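Local coordinates for protein catechol 1,2-dioxygenase (Burkholderia ambifaria, PDB 5VXT) that probably catalyses the iron(III)-dependent intradiol cleavage of catechol by dioxygen, opening the aromatic ring to give cis,cis-muconate, at residues G133-D138 / Y204-L209; I137-D142 / D189-G194; V149-V154 / D297-F302; F241-D246 / F302-R307. One frame throughout, in Å; residues are numbered along the deposited sequence.

Contact 1: G133-D138 / Y204-L209; sequences GVAKID and YEFRTL
Ile137 and Thr208 form the tight end of this contact: CG1 of Ile137 lies 3.5 Å from CB of Thr208, unusually close for carbons. Because CG1 sits between the backbone N and the carbonyl carbon (chi1 68°), CG2 is anti to the carbonyl carbon and meets the edge of the Phe206 ring, 4.0 Å from CD1. Ala135 CB, on the same side of the sheet, lies obliquely to that ring. The other side, with Val134, is looser and partly exposed. There CG1 of Val134 rests over one face of the Arg207 guanidinium, 3.8 Å from NE, while CG2 lies beside Glu205 CB. Arg207 grips Glu205 side-on, with NE at 3.0 Å and NH2 at 3.2 Å from OE2, both from above the carboxylate plane. Lys136 NZ and Asp138 OD1 add a salt bridge of 2.8 Å. The strands run parallel, their axes 10° apart, joined by Ala135 N to Glu205 O, Arg207 N to Ala135 O and Ile137 N to Arg207 O. Strand 134-136 is the outermost of its sheet within this chain; strand 203-209 has 147-155 on its other side, and Ile137 and Phe206 reach strand 166-170 of the facing sheet.

Contact 2: I137-D142 / D189-G194; sequences IDLDAD and DFNLRG
The carboxylate of Asp140 and the amide of Asn191 lie against each other with their planes 32° apart, OD2 of Asp140 being 3.6 Å from CG of Asn191. OD2 and ND2 of this pair are close but poorly angled for a hydrogen bond. The polar ends turn to other partners: Asp140 OD1 to Ser188 OG, and Asn191 ND2 to Gln187 OE1 and to a water that also donates to Asp140 O. Two of the three hydrogen bonds across the contact end on Asn191 OD1. Leu139 N reaches it at 2.7 Å, nearly along the C=O axis, and Asp140 N at 3.1 Å from above the amide plane, 58° out of it. CG of Asn191 stands anti to its backbone N (chi1 -175°), which carries CG toward the 137-142 loop.

Asn191 and Leu192 are the central residues of a type II turn closed by Arg193 N to Phe190 O, and Leu192 N bonds Ile137 O at 2.7 Å. Apolar contacts flank these bonds. Ile137 CG2 comes to 3.5 Å from CA of Gly194, which has no side chain to intervene, and Leu192 CD2 lies 3.6 Å from Asp138 CB. Leu139 CD1 reaches Asp189 O.

Arg193, which follows Leu192, bonds the carbonyls of Leu123 and Ser179 and touches the iron ligand Tyr178. One neutral amide oxygen receives two consecutive backbone N-H groups, so the loop is tied to the turn by dipolar bonds across the contact, with no ion pair between the two segments.

Contact 3: V149-V154 / D297-F302; sequences VIHGTV and DIEFNF
Val149-Val154 and Asp297-Phe302 run parallel, with 20° between the axes of strands 149-154 and 297-299 and a closest axial approach of 4.8 Å. The bonds proceed regularly from Ile298 N to Val149 O, His151 N to Ile298 O and Phe300 N to His151 O. The pattern then breaks: Thr153 N stands 4.3 Å from Phe300 O and bonds instead to the side-chain OD1 of Asn301 at 2.8 Å. Phe302 N to Thr153 O restores the pairing. Val154 is three positions after His151, and Phe302 three after Glu299, so the register survives the interruption. Beside it, Gly152 CA lies 3.3 Å from Asn301 OD1, and Thr153 OG1 gives that oxygen a weak second bond.

On the face carrying Val149, His151, Asp297 and Glu299, the imidazole is held by Asp297. NE2 of His151 donates to OD1 at 2.8 Å, on the syn side of the carboxylate, with OD1 only 2° out of the ring plane. Glu299 CA sits over one face of the ring, 4.1 Å from its centroid, in a CH-pi contact. The carboxylate could favour a positive charge on the imidazole, though that charge is not seen, and Lys282 makes a long, weak ion pair with the same OD1.

On the face carrying Ile150, Ile298, Val154 and Phe302, CG2 of Val154 meets CD2 of Phe302 at 4.2 Å, near Val167 of the opposing sheet. Two central parallel strands of a mixed sheet, packed by one face against a second sheet, belong to the beta-sandwich core of intradiol dioxygenases.

Contact 4: F241-D246 / F302-R307; sequences FFVTSD and FVLTPR
Phe241 and Phe302 meet with CG of each anti to its own carbonyl carbon (chi1 -57° and -60°), and both CB atoms are directed at the opposite segment. The rings form an edge-to-face pair: the CZ end of Phe302 comes over one face of Phe241, 3.5 Å from CG, with centroids 4.9 Å apart and planes at 63°. CZ is displaced toward the rim of the Phe241 ring, where it lies equally close to CD1. Val243, two residues further along its strand, places CG2 over one face of Phe302, 4.0 Å from the ring centroid, in a CH-pi contact. Its other branch, CG1, turns to Leu304 and meets CD2 at 3.7 Å.

No hydrogen bond joins the segments, and the closest CA atoms, those of Val243 and Phe302, are 8.0 Å apart. That spacing, with no backbone pairing, is consistent with two sheets packed face to face: strand 238-244 belongs to one layer of the beta sandwich and strand 295-303 to the other, and the side chains here fill the interlayer. Val167 of strand 166-170 also touches the Phe241 side chain, while Leu251 and Thr253 of strand 251-256 reach Phe302.

Further along, the contact changes character. Leu304 CD1 approaches Ser245 OG at 3.5 Å, a carbon-oxygen contact, and the hydroxyl has its polar partner in His248 ND1. Leu304 also packs on Val154 of the neighbouring strand 147-155. At the other end of strand 238-244 stand two iron ligands, His238 and His240, and the Phe241 side chain is about 10 Å from the metal.

Overall arrangement
Contacts 1 and 3 are two joints of one sheet, centres 11 Å apart, separated by the pairing of 203-209 with 147-155, where Phe206 N reaches Ile150 O at 2.7 Å. Contact 4 turns from that sheet to the opposing one through Phe302, shared with contact 3; Tyr204 CE1 comes to 3.3 Å from Phe302 CE2, tying in contact 1. Contact 2 continues from contact 1 through the shared Ile137 and Asp138. It comes nearest the active site, with the Arg193 side chain about 8 Å from catechol and iron, against about 10 Å from iron for Phe241 of contact 4 and about 12 Å for Ile137 and Ile150. Contacts 2 and 4, with centres 24 Å apart, do not touch.

Contact 1: G133-D138 / Y204-L209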
loop_
_atom_site.group_PDB
_atom_site.type_symbol
_atom_site.label_atom_id
_atom_site.label_comp_id
_atom_site.label_asym_id
_atom_site.label_seq_id
_atom_site.Cartn_x
_atom_site.Cartn_y
_atom_site.Cartn_z
ATOM N N GLY B 133 30.999 27.338 -5.595
ATOM C CA GLY B 133 31.204 27.322 -7.032
ATOM C C GLY B 133 31.477 25.992 -7.715
ATOM O O GLY B 133 31.028 25.787 -8.848
ATOM N N VAL B 134 32.234 25.098 -7.083
ATOM C CA VAL B 134 32.638 23.839 -7.707
ATOM C C VAL B 134 32.654 22.747 -6.646
ATOM O O VAL B 134 33.097 22.973 -5.517
ATOM C CB VAL B 134 34.023 23.944 -8.389
ATOM C CG1 VAL B 134 34.475 22.584 -8.898
ATOM C CG2 VAL B 134 34.004 24.947 -9.540
ATOM N N ALA B 135 32.159 21.561 -7.004
ATOM C CA ALA B 135 32.236 20.398 -6.131
ATOM C C ALA B 135 32.722 19.197 -6.925
ATOM O O ALA B 135 32.223 18.928 -8.022
ATOM C CB ALA B 135 30.880 20.082 -5.483
ATOM N N LYS B 136 33.696 18.481 -6.372
ATOM C CA LYS B 136 34.075 17.160 -6.857
ATOM C C LYS B 136 33.360 16.141 -5.981
ATOM O O LYS B 136 33.625 16.053 -4.779
ATOM C CB LYS B 136 35.585 16.958 -6.811
ATOM C CG LYS B 136 36.024 15.640 -7.418
ATOM C CD LYS B 136 37.532 15.491 -7.396
ATOM C CE LYS B 136 37.960 14.248 -8.157
ATOM N NZ LYS B 136 37.328 13.020 -7.610
ATOM N N ILE B 137 32.448 15.377 -6.575
ATOM C CA ILE B 137 31.488 14.614 -5.794
ATOM C C ILE B 137 31.701 13.112 -5.886
ATOM O O ILE B 137 31.007 12.363 -5.180
ATOM C CB ILE B 137 30.042 14.980 -6.175
ATOM C CG1 ILE B 137 29.714 14.506 -7.585
ATOM C CG2 ILE B 137 29.840 16.486 -6.079
ATOM C CD1 ILE B 137 28.299 14.851 -8.022
ATOM N N ASP B 138 32.645 12.637 -6.696
ATOM C CA ASP B 138 32.939 11.204 -6.722
ATOM C C ASP B 138 33.988 10.914 -5.648
ATOM O O ASP B 138 35.185 11.135 -5.843
ATOM C CB ASP B 138 33.365 10.740 -8.114
ATOM C CG ASP B 138 34.679 11.328 -8.571
ATOM O OD1 ASP B 138 34.785 12.570 -8.674
ATOM O OD2 ASP B 138 35.606 10.531 -8.827
ATOM N N TYR B 204 27.963 27.228 -11.597
ATOM C CA TYR B 204 28.063 26.014 -10.800
ATOM C C TYR B 204 28.903 25.010 -11.580
ATOM O O TYR B 204 28.953 25.045 -12.811
ATOM C CB TYR B 204 26.670 25.413 -10.486
ATOM C CG TYR B 204 26.131 24.600 -11.639
ATOM C CD1 TYR B 204 25.415 25.205 -12.656
ATOM C CD2 TYR B 204 26.365 23.227 -11.720
ATOM C CE1 TYR B 204 24.947 24.472 -13.730
ATOM C CE2 TYR B 204 25.905 22.487 -12.791
ATOM C CZ TYR B 204 25.199 23.116 -13.796
ATOM O OH TYR B 204 24.729 22.389 -14.867
ATOM N N GLU B 205 29.549 24.092 -10.870
ATOM C CA GLU B 205 30.295 23.052 -11.566
ATOM C C GLU B 205 30.390 21.810 -10.698
ATOM O O GLU B 205 30.701 21.902 -9.507
ATOM C CB GLU B 205 31.696 23.538 -11.947
ATOM C CG GLU B 205 32.481 22.534 -12.761
ATOM C CD GLU B 205 33.741 23.143 -13.339
ATOM O OE1 GLU B 205 33.845 24.388 -13.337
ATOM O OE2 GLU B 205 34.618 22.378 -13.787
ATOM N N PHE B 206 30.113 20.654 -11.296
ATOM C CA PHE B 206 30.268 19.366 -10.639
ATOM C C PHE B 206 31.290 18.543 -11.407
ATOM O O PHE B 206 31.224 18.450 -12.636
ATOM C CB PHE B 206 28.933 18.610 -10.548
ATOM C CG PHE B 206 27.917 19.295 -9.690
ATOM C CD1 PHE B 206 27.962 19.176 -8.309
ATOM C CD2 PHE B 206 26.915 20.062 -10.259
ATOM C CE1 PHE B 206 27.024 19.810 -7.516
ATOM C CE2 PHE B 206 25.973 20.698 -9.470
ATOM C CZ PHE B 206 26.029 20.573 -8.097
ATOM N N ARG B 207 32.240 17.971 -10.683
ATOM C CA ARG B 207 33.223 17.060 -11.248
ATOM C C ARG B 207 32.970 15.685 -10.652
ATOM O O ARG B 207 32.985 15.517 -9.429
ATOM C CB ARG B 207 34.640 17.558 -10.975
ATOM C CG ARG B 207 34.862 18.912 -11.615
ATOM C CD ARG B 207 36.205 19.515 -11.287
ATOM N NE ARG B 207 36.301 20.877 -11.807
ATOM C CZ ARG B 207 37.316 21.699 -11.565
ATOM N NH1 ARG B 207 38.325 21.297 -10.809
ATOM N NH2 ARG B 207 37.322 22.922 -12.080
ATOM N N THR B 208 32.705 14.715 -11.516
ATOM C CA THR B 208 32.140 13.454 -11.071
ATOM C C THR B 208 32.487 12.399 -12.115
ATOM O O THR B 208 33.420 12.582 -12.907
ATOM C CB THR B 208 30.626 13.610 -10.835
ATOM O OG1 THR B 208 30.063 12.361 -10.421
ATOM C CG2 THR B 208 29.914 14.089 -12.097
ATOM N N LEU B 209 31.745 11.299 -12.113
ATOM C CA LEU B 209 31.909 10.228 -13.082
ATOM C C LEU B 209 30.569 9.949 -13.758
ATOM O O LEU B 209 29.500 10.279 -13.235
ATOM C CB LEU B 209 32.456 8.957 -12.420
ATOM C CG LEU B 209 33.734 9.097 -11.587
ATOM C CD1 LEU B 209 34.068 7.791 -10.871
ATOM C CD2 LEU B 209 34.909 9.551 -12.454
#

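Contact 2: I137-D142 / D189-G194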
loop_
_atom_site.group_PDB
_atom_site.type_symbol
_atom_site.label_atom_id
_atom_site.label_comp_id
_atom_site.label_asym_id
_atom_site.label_seq_id
_atom_site.Cartn_x
_atom_site.Cartn_y
_atom_site.Cartn_z
ATOM N N ILE B 137 32.448 15.377 -6.575
ATOM C CA ILE B 137 31.488 14.614 -5.794
ATOM C C ILE B 137 31.701 13.112 -5.886
ATOM O O ILE B 137 31.007 12.363 -5.180
ATOM C CB ILE B 137 30.042 14.980 -6.175
ATOM C CG1 ILE B 137 29.714 14.506 -7.585
ATOM C CG2 ILE B 137 29.840 16.486 -6.079
ATOM C CD1 ILE B 137 28.299 14.851 -8.022
ATOM N N ASP B 138 32.645 12.637 -6.696
ATOM C CA ASP B 138 32.939 11.204 -6.722
ATOM C C ASP B 138 33.988 10.914 -5.648
ATOM O O ASP B 138 35.185 11.135 -5.843
ATOM C CB ASP B 138 33.365 10.740 -8.114
ATOM C CG ASP B 138 34.679 11.328 -8.571
ATOM O OD1 ASP B 138 34.785 12.570 -8.674
ATOM O OD2 ASP B 138 35.606 10.531 -8.827
ATOM N N LEU B 139 33.525 10.425 -4.497
ATOM C CA LEU B 139 34.402 10.130 -3.371
ATOM C C LEU B 139 35.019 8.743 -3.446
ATOM O O LEU B 139 36.102 8.528 -2.892
ATOM C CB LEU B 139 33.630 10.260 -2.053
ATOM C CG LEU B 139 32.955 11.605 -1.785
ATOM C CD1 LEU B 139 32.142 11.553 -0.496
ATOM C CD2 LEU B 139 33.993 12.714 -1.732
ATOM N N ASP B 140 34.355 7.802 -4.114
ATOM C CA ASP B 140 34.751 6.402 -4.118
ATOM C C ASP B 140 35.238 5.989 -5.498
ATOM O O ASP B 140 34.698 6.431 -6.516
ATOM C CB ASP B 140 33.584 5.504 -3.692
ATOM C CG ASP B 140 33.068 5.838 -2.308
ATOM O OD1 ASP B 140 33.828 6.458 -1.538
ATOM O OD2 ASP B 140 31.907 5.487 -1.990
ATOM N N ALA B 141 36.258 5.135 -5.520
ATOM C CA ALA B 141 36.789 4.625 -6.775
ATOM C C ALA B 141 35.721 3.847 -7.536
ATOM O O ALA B 141 35.009 3.015 -6.963
ATOM C CB ALA B 141 38.003 3.735 -6.503
ATOM N N ASP B 142 35.611 4.128 -8.833
ATOM C CA ASP B 142 34.667 3.445 -9.719
ATOM C C ASP B 142 35.418 3.164 -11.019
ATOM O O ASP B 142 35.476 4.015 -11.912
ATOM C CB ASP B 142 33.417 4.281 -9.948
ATOM C CG ASP B 142 32.328 3.525 -10.692
ATOM O OD1 ASP B 142 32.588 2.397 -11.163
ATOM O OD2 ASP B 142 31.208 4.072 -10.806
ATOM N N ASP B 189 29.202 8.348 2.567
ATOM C CA ASP B 189 28.135 9.336 2.661
ATOM C C ASP B 189 28.340 10.413 1.603
ATOM O O ASP B 189 29.418 11.005 1.512
ATOM C CB ASP B 189 28.103 9.962 4.062
ATOM C CG ASP B 189 27.696 8.973 5.148
ATOM O OD1 ASP B 189 26.844 8.099 4.881
ATOM O OD2 ASP B 189 28.229 9.075 6.277
ATOM N N PHE B 190 27.309 10.629 0.784
ATOM C CA PHE B 190 27.265 11.652 -0.261
ATOM C C PHE B 190 28.182 11.353 -1.439
ATOM O O PHE B 190 28.550 12.272 -2.189
ATOM C CB PHE B 190 27.575 13.045 0.300
ATOM C CG PHE B 190 26.690 13.433 1.441
ATOM C CD1 PHE B 190 27.163 13.407 2.742
ATOM C CD2 PHE B 190 25.374 13.793 1.218
ATOM C CE1 PHE B 190 26.348 13.752 3.794
ATOM C CE2 PHE B 190 24.552 14.137 2.268
ATOM C CZ PHE B 190 25.041 14.116 3.559
ATOM N N ASN B 191 28.565 10.094 -1.642
ATOM C CA ASN B 191 29.252 9.758 -2.880
ATOM C C ASN B 191 28.321 10.023 -4.051
ATOM O O ASN B 191 27.156 9.608 -4.042
ATOM C CB ASN B 191 29.709 8.301 -2.893
ATOM C CG ASN B 191 30.539 7.975 -4.127
ATOM O OD1 ASN B 191 31.411 8.748 -4.518
ATOM N ND2 ASN B 191 30.252 6.839 -4.760
ATOM N N LEU B 192 28.840 10.743 -5.047
ATOM C CA LEU B 192 28.077 11.162 -6.220
ATOM C C LEU B 192 26.876 12.022 -5.838
ATOM O O LEU B 192 25.847 12.011 -6.521
ATOM C CB LEU B 192 27.640 9.958 -7.059
ATOM C CG LEU B 192 28.759 8.981 -7.408
ATOM C CD1 LEU B 192 28.228 7.854 -8.254
ATOM C CD2 LEU B 192 29.887 9.699 -8.135
ATOM N N ARG B 193 26.998 12.763 -4.737
ATOM C CA ARG B 193 26.043 13.790 -4.346
ATOM C C ARG B 193 26.838 15.010 -3.912
ATOM O O ARG B 193 27.797 14.877 -3.151
ATOM C CB ARG B 193 25.133 13.334 -3.198
ATOM C CG ARG B 193 24.420 12.031 -3.450
ATOM C CD ARG B 193 23.738 11.515 -2.190
ATOM N NE ARG B 193 23.092 10.223 -2.414
ATOM C CZ ARG B 193 21.871 10.072 -2.919
ATOM N NH1 ARG B 193 21.156 11.138 -3.255
ATOM N NH2 ARG B 193 21.361 8.852 -3.085
ATOM N N GLY B 194 26.435 16.186 -4.385
ATOM C CA GLY B 194 27.121 17.408 -4.018
ATOM C C GLY B 194 26.150 18.562 -3.917
ATOM O O GLY B 194 24.971 18.450 -4.259
HETATM O O HOH W 1 31.633 6.260 -7.426
#

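Contact 3: V149-V154 / D297-F302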
loop_
_atom_site.group_PDB
_atom_site.type_symbol
_atom_site.label_atom_id
_atom_site.label_comp_id
_atom_site.label_asym_id
_atom_site.label_seq_id
_atom_site.Cartn_x
_atom_site.Cartn_y
_atom_site.Cartn_z
ATOM N N VAL B 149 32.364 16.198 -16.331
ATOM C CA VAL B 149 32.245 17.558 -15.805
ATOM C C VAL B 149 30.900 18.128 -16.236
ATOM O O VAL B 149 30.594 18.182 -17.434
ATOM C CB VAL B 149 33.394 18.463 -16.275
ATOM C CG1 VAL B 149 33.106 19.891 -15.865
ATOM C CG2 VAL B 149 34.696 17.998 -15.674
ATOM N N ILE B 150 30.093 18.546 -15.260
ATOM C CA ILE B 150 28.831 19.229 -15.508
ATOM C C ILE B 150 28.983 20.663 -15.036
ATOM O O ILE B 150 29.364 20.904 -13.884
ATOM C CB ILE B 150 27.658 18.549 -14.783
ATOM C CG1 ILE B 150 27.668 17.042 -15.041
ATOM C CG2 ILE B 150 26.348 19.174 -15.228
ATOM C CD1 ILE B 150 26.660 16.281 -14.180
ATOM N N HIS B 151 28.695 21.615 -15.920
ATOM C CA HIS B 151 28.907 23.016 -15.593
ATOM C C HIS B 151 27.853 23.860 -16.283
ATOM O O HIS B 151 27.357 23.511 -17.356
ATOM C CB HIS B 151 30.304 23.486 -16.018
ATOM C CG HIS B 151 30.543 23.403 -17.493
ATOM N ND1 HIS B 151 30.436 24.494 -18.330
ATOM C CD2 HIS B 151 30.886 22.357 -18.282
ATOM C CE1 HIS B 151 30.704 24.124 -19.569
ATOM N NE2 HIS B 151 30.983 22.832 -19.567
ATOM N N GLY B 152 27.533 24.986 -15.667
ATOM C CA GLY B 152 26.673 25.949 -16.312
ATOM C C GLY B 152 26.431 27.128 -15.408
ATOM O O GLY B 152 27.135 27.329 -14.417
ATOM N N THR B 153 25.415 27.905 -15.758
ATOM C CA THR B 153 25.027 29.065 -14.979
ATOM C C THR B 153 23.576 28.945 -14.545
ATOM O O THR B 153 22.737 28.371 -15.250
ATOM C CB THR B 153 25.195 30.359 -15.769
ATOM O OG1 THR B 153 24.214 30.394 -16.813
ATOM C CG2 THR B 153 26.582 30.436 -16.376
ATOM N N VAL B 154 23.308 29.491 -13.367
ATOM C CA VAL B 154 21.962 29.665 -12.846
ATOM C C VAL B 154 21.538 31.090 -13.161
ATOM O O VAL B 154 22.158 32.050 -12.686
ATOM C CB VAL B 154 21.910 29.397 -11.337
ATOM C CG1 VAL B 154 20.509 29.689 -10.785
ATOM C CG2 VAL B 154 22.357 27.976 -11.047
ATOM N N ASP B 297 32.037 16.219 -21.042
ATOM C CA ASP B 297 31.683 17.539 -20.546
ATOM C C ASP B 297 30.252 17.848 -20.955
ATOM O O ASP B 297 29.885 17.661 -22.118
ATOM C CB ASP B 297 32.658 18.584 -21.103
ATOM C CG ASP B 297 32.416 19.966 -20.555
ATOM O OD1 ASP B 297 31.786 20.790 -21.254
ATOM O OD2 ASP B 297 32.859 20.228 -19.419
ATOM N N ILE B 298 29.433 18.281 -20.001
ATOM C CA ILE B 298 28.060 18.671 -20.291
ATOM C C ILE B 298 27.847 20.091 -19.806
ATOM O O ILE B 298 27.962 20.361 -18.604
ATOM C CB ILE B 298 27.033 17.731 -19.640
ATOM C CG1 ILE B 298 27.236 16.294 -20.112
ATOM C CG2 ILE B 298 25.639 18.212 -19.969
ATOM C CD1 ILE B 298 26.171 15.343 -19.618
ATOM N N GLU B 299 27.508 20.988 -20.728
ATOM C CA GLU B 299 27.107 22.340 -20.364
ATOM C C GLU B 299 25.593 22.361 -20.199
ATOM O O GLU B 299 24.852 21.995 -21.116
ATOM C CB GLU B 299 27.564 23.370 -21.402
ATOM C CG GLU B 299 27.045 24.776 -21.104
ATOM C CD GLU B 299 27.695 25.863 -21.945
ATOM O OE1 GLU B 299 28.775 25.614 -22.522
ATOM O OE2 GLU B 299 27.121 26.970 -22.021
ATOM N N PHE B 300 25.132 22.755 -19.021
ATOM C CA PHE B 300 23.700 22.794 -18.767
ATOM C C PHE B 300 23.397 23.951 -17.837
ATOM O O PHE B 300 23.896 23.995 -16.708
ATOM C CB PHE B 300 23.209 21.483 -18.169
ATOM C CG PHE B 300 21.725 21.343 -18.193
ATOM C CD1 PHE B 300 21.068 20.967 -19.353
ATOM C CD2 PHE B 300 20.978 21.610 -17.061
ATOM C CE1 PHE B 300 19.694 20.832 -19.376
ATOM C CE2 PHE B 300 19.606 21.486 -17.086
ATOM C CZ PHE B 300 18.967 21.102 -18.246
ATOM N N ASN B 301 22.579 24.875 -18.312
ATOM C CA ASN B 301 22.187 26.038 -17.538
ATOM C C ASN B 301 20.819 25.800 -16.923
ATOM O O ASN B 301 19.994 25.059 -17.464
ATOM C CB ASN B 301 22.157 27.280 -18.415
ATOM C CG ASN B 301 23.506 27.566 -19.037
ATOM O OD1 ASN B 301 24.545 27.414 -18.388
ATOM N ND2 ASN B 301 23.501 27.957 -20.304
ATOM N N PHE B 302 20.587 26.428 -15.775
ATOM C CA PHE B 302 19.296 26.363 -15.105
ATOM C C PHE B 302 18.649 27.734 -15.198
ATOM O O PHE B 302 19.219 28.721 -14.721
ATOM C CB PHE B 302 19.445 25.931 -13.647
ATOM C CG PHE B 302 20.064 24.579 -13.470
ATOM C CD1 PHE B 302 19.295 23.428 -13.568
ATOM C CD2 PHE B 302 21.408 24.450 -13.172
ATOM C CE1 PHE B 302 19.864 22.182 -13.386
ATOM C CE2 PHE B 302 21.978 23.209 -12.995
ATOM C CZ PHE B 302 21.209 22.076 -13.096
#

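Contact 4: F241-D246 / F302-R307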
loop_
_atom_site.group_PDB
_atom_site.type_symbol
_atom_site.label_atom_id
_atom_site.label_comp_id
_atom_site.label_asym_id
_atom_site.label_seq_id
_atom_site.Cartn_x
_atom_site.Cartn_y
_atom_site.Cartn_z
ATOM N N PHE B 241 18.784 17.159 -10.240
ATOM C CA PHE B 241 19.111 18.435 -9.619
ATOM C C PHE B 241 17.947 19.016 -8.823
ATOM O O PHE B 241 16.786 18.937 -9.234
ATOM C CB PHE B 241 19.551 19.474 -10.658
ATOM C CG PHE B 241 20.727 19.043 -11.489
ATOM C CD1 PHE B 241 22.025 19.357 -11.099
ATOM C CD2 PHE B 241 20.537 18.330 -12.662
ATOM C CE1 PHE B 241 23.115 18.966 -11.866
ATOM C CE2 PHE B 241 21.624 17.932 -13.430
ATOM C CZ PHE B 241 22.910 18.252 -13.027
ATOM N N PHE B 242 18.293 19.617 -7.683
ATOM C CA PHE B 242 17.521 20.659 -7.028
ATOM C C PHE B 242 18.232 21.981 -7.250
ATOM O O PHE B 242 19.459 22.040 -7.133
ATOM C CB PHE B 242 17.443 20.452 -5.511
ATOM C CG PHE B 242 16.459 19.422 -5.080
ATOM C CD1 PHE B 242 15.313 19.191 -5.815
ATOM C CD2 PHE B 242 16.671 18.710 -3.916
ATOM C CE1 PHE B 242 14.388 18.238 -5.400
ATOM C CE2 PHE B 242 15.742 17.746 -3.490
ATOM C CZ PHE B 242 14.612 17.522 -4.243
ATOM N N VAL B 243 17.478 23.048 -7.512
ATOM C CA VAL B 243 18.043 24.403 -7.465
ATOM C C VAL B 243 17.179 25.265 -6.555
ATOM O O VAL B 243 15.986 25.459 -6.819
ATOM C CB VAL B 243 18.168 25.049 -8.852
ATOM C CG1 VAL B 243 18.896 26.396 -8.737
ATOM C CG2 VAL B 243 18.946 24.141 -9.796
ATOM N N THR B 244 17.788 25.802 -5.502
ATOM C CA THR B 244 17.079 26.575 -4.493
ATOM C C THR B 244 17.731 27.939 -4.349
ATOM O O THR B 244 18.960 28.039 -4.330
ATOM C CB THR B 244 17.099 25.858 -3.149
ATOM O OG1 THR B 244 16.590 24.534 -3.321
ATOM C CG2 THR B 244 16.252 26.605 -2.119
ATOM N N SER B 245 16.907 28.983 -4.242
ATOM C CA SER B 245 17.392 30.350 -4.070
ATOM C C SER B 245 16.221 31.260 -3.730
ATOM O O SER B 245 15.130 31.101 -4.286
ATOM C CB SER B 245 18.087 30.863 -5.337
ATOM O OG SER B 245 17.148 31.022 -6.383
ATOM N N ASP B 246 16.450 32.217 -2.834
ATOM C CA ASP B 246 15.397 33.155 -2.467
ATOM C C ASP B 246 14.956 33.946 -3.690
ATOM O O ASP B 246 15.752 34.235 -4.583
ATOM C CB ASP B 246 15.887 34.111 -1.382
ATOM C CG ASP B 246 16.795 33.438 -0.377
ATOM O OD1 ASP B 246 16.398 32.397 0.190
ATOM O OD2 ASP B 246 17.915 33.947 -0.165
ATOM N N PHE B 302 20.587 26.428 -15.775
ATOM C CA PHE B 302 19.296 26.363 -15.105
ATOM C C PHE B 302 18.649 27.734 -15.198
ATOM O O PHE B 302 19.219 28.721 -14.721
ATOM C CB PHE B 302 19.445 25.931 -13.647
ATOM C CG PHE B 302 20.064 24.579 -13.470
ATOM C CD1 PHE B 302 19.295 23.428 -13.568
ATOM C CD2 PHE B 302 21.408 24.450 -13.172
ATOM C CE1 PHE B 302 19.864 22.182 -13.386
ATOM C CE2 PHE B 302 21.978 23.209 -12.995
ATOM C CZ PHE B 302 21.209 22.076 -13.096
ATOM N N VAL B 303 17.485 27.802 -15.833
ATOM C CA VAL B 303 16.700 29.029 -15.904
ATOM C C VAL B 303 15.546 28.872 -14.926
ATOM O O VAL B 303 14.679 28.013 -15.113
ATOM C CB VAL B 303 16.193 29.318 -17.322
ATOM C CG1 VAL B 303 15.328 30.565 -17.322
ATOM C CG2 VAL B 303 17.365 29.497 -18.294
ATOM N N LEU B 304 15.541 29.694 -13.883
ATOM C CA LEU B 304 14.589 29.601 -12.787
ATOM C C LEU B 304 13.383 30.502 -13.043
ATOM O O LEU B 304 13.442 31.448 -13.834
ATOM C CB LEU B 304 15.263 30.011 -11.473
ATOM C CG LEU B 304 16.623 29.417 -11.101
ATOM C CD1 LEU B 304 16.985 29.835 -9.685
ATOM C CD2 LEU B 304 16.614 27.893 -11.212
ATOM N N THR B 305 12.288 30.221 -12.336
ATOM C CA THR B 305 11.113 31.080 -12.341
ATOM C C THR B 305 10.989 31.828 -11.015
ATOM O O THR B 305 11.482 31.368 -9.981
ATOM C CB THR B 305 9.830 30.280 -12.608
ATOM O OG1 THR B 305 9.727 29.206 -11.667
ATOM C CG2 THR B 305 9.858 29.717 -14.020
ATOM N N PRO B 306 10.343 32.993 -11.008
ATOM C CA PRO B 306 10.278 33.791 -9.781
ATOM C C PRO B 306 9.128 33.385 -8.873
ATOM O O PRO B 306 8.093 32.876 -9.310
ATOM C CB PRO B 306 10.051 35.208 -10.321
ATOM C CG PRO B 306 9.207 34.975 -11.524
ATOM C CD PRO B 306 9.691 33.687 -12.135
ATOM N N ARG B 307 9.324 33.625 -7.580
ATOM C CA ARG B 307 8.200 33.540 -6.662
ATOM C C ARG B 307 7.150 34.571 -7.055
ATOM O O ARG B 307 7.468 35.625 -7.614
ATOM C CB ARG B 307 8.661 33.773 -5.224
ATOM C CG ARG B 307 9.541 32.670 -4.671
ATOM C CD ARG B 307 9.942 32.968 -3.239
ATOM N NE ARG B 307 10.396 31.775 -2.532
ATOM C CZ ARG B 307 9.667 31.120 -1.632
ATOM N NH1 ARG B 307 8.448 31.547 -1.320
ATOM N NH2 ARG B 307 10.158 30.046 -1.035
#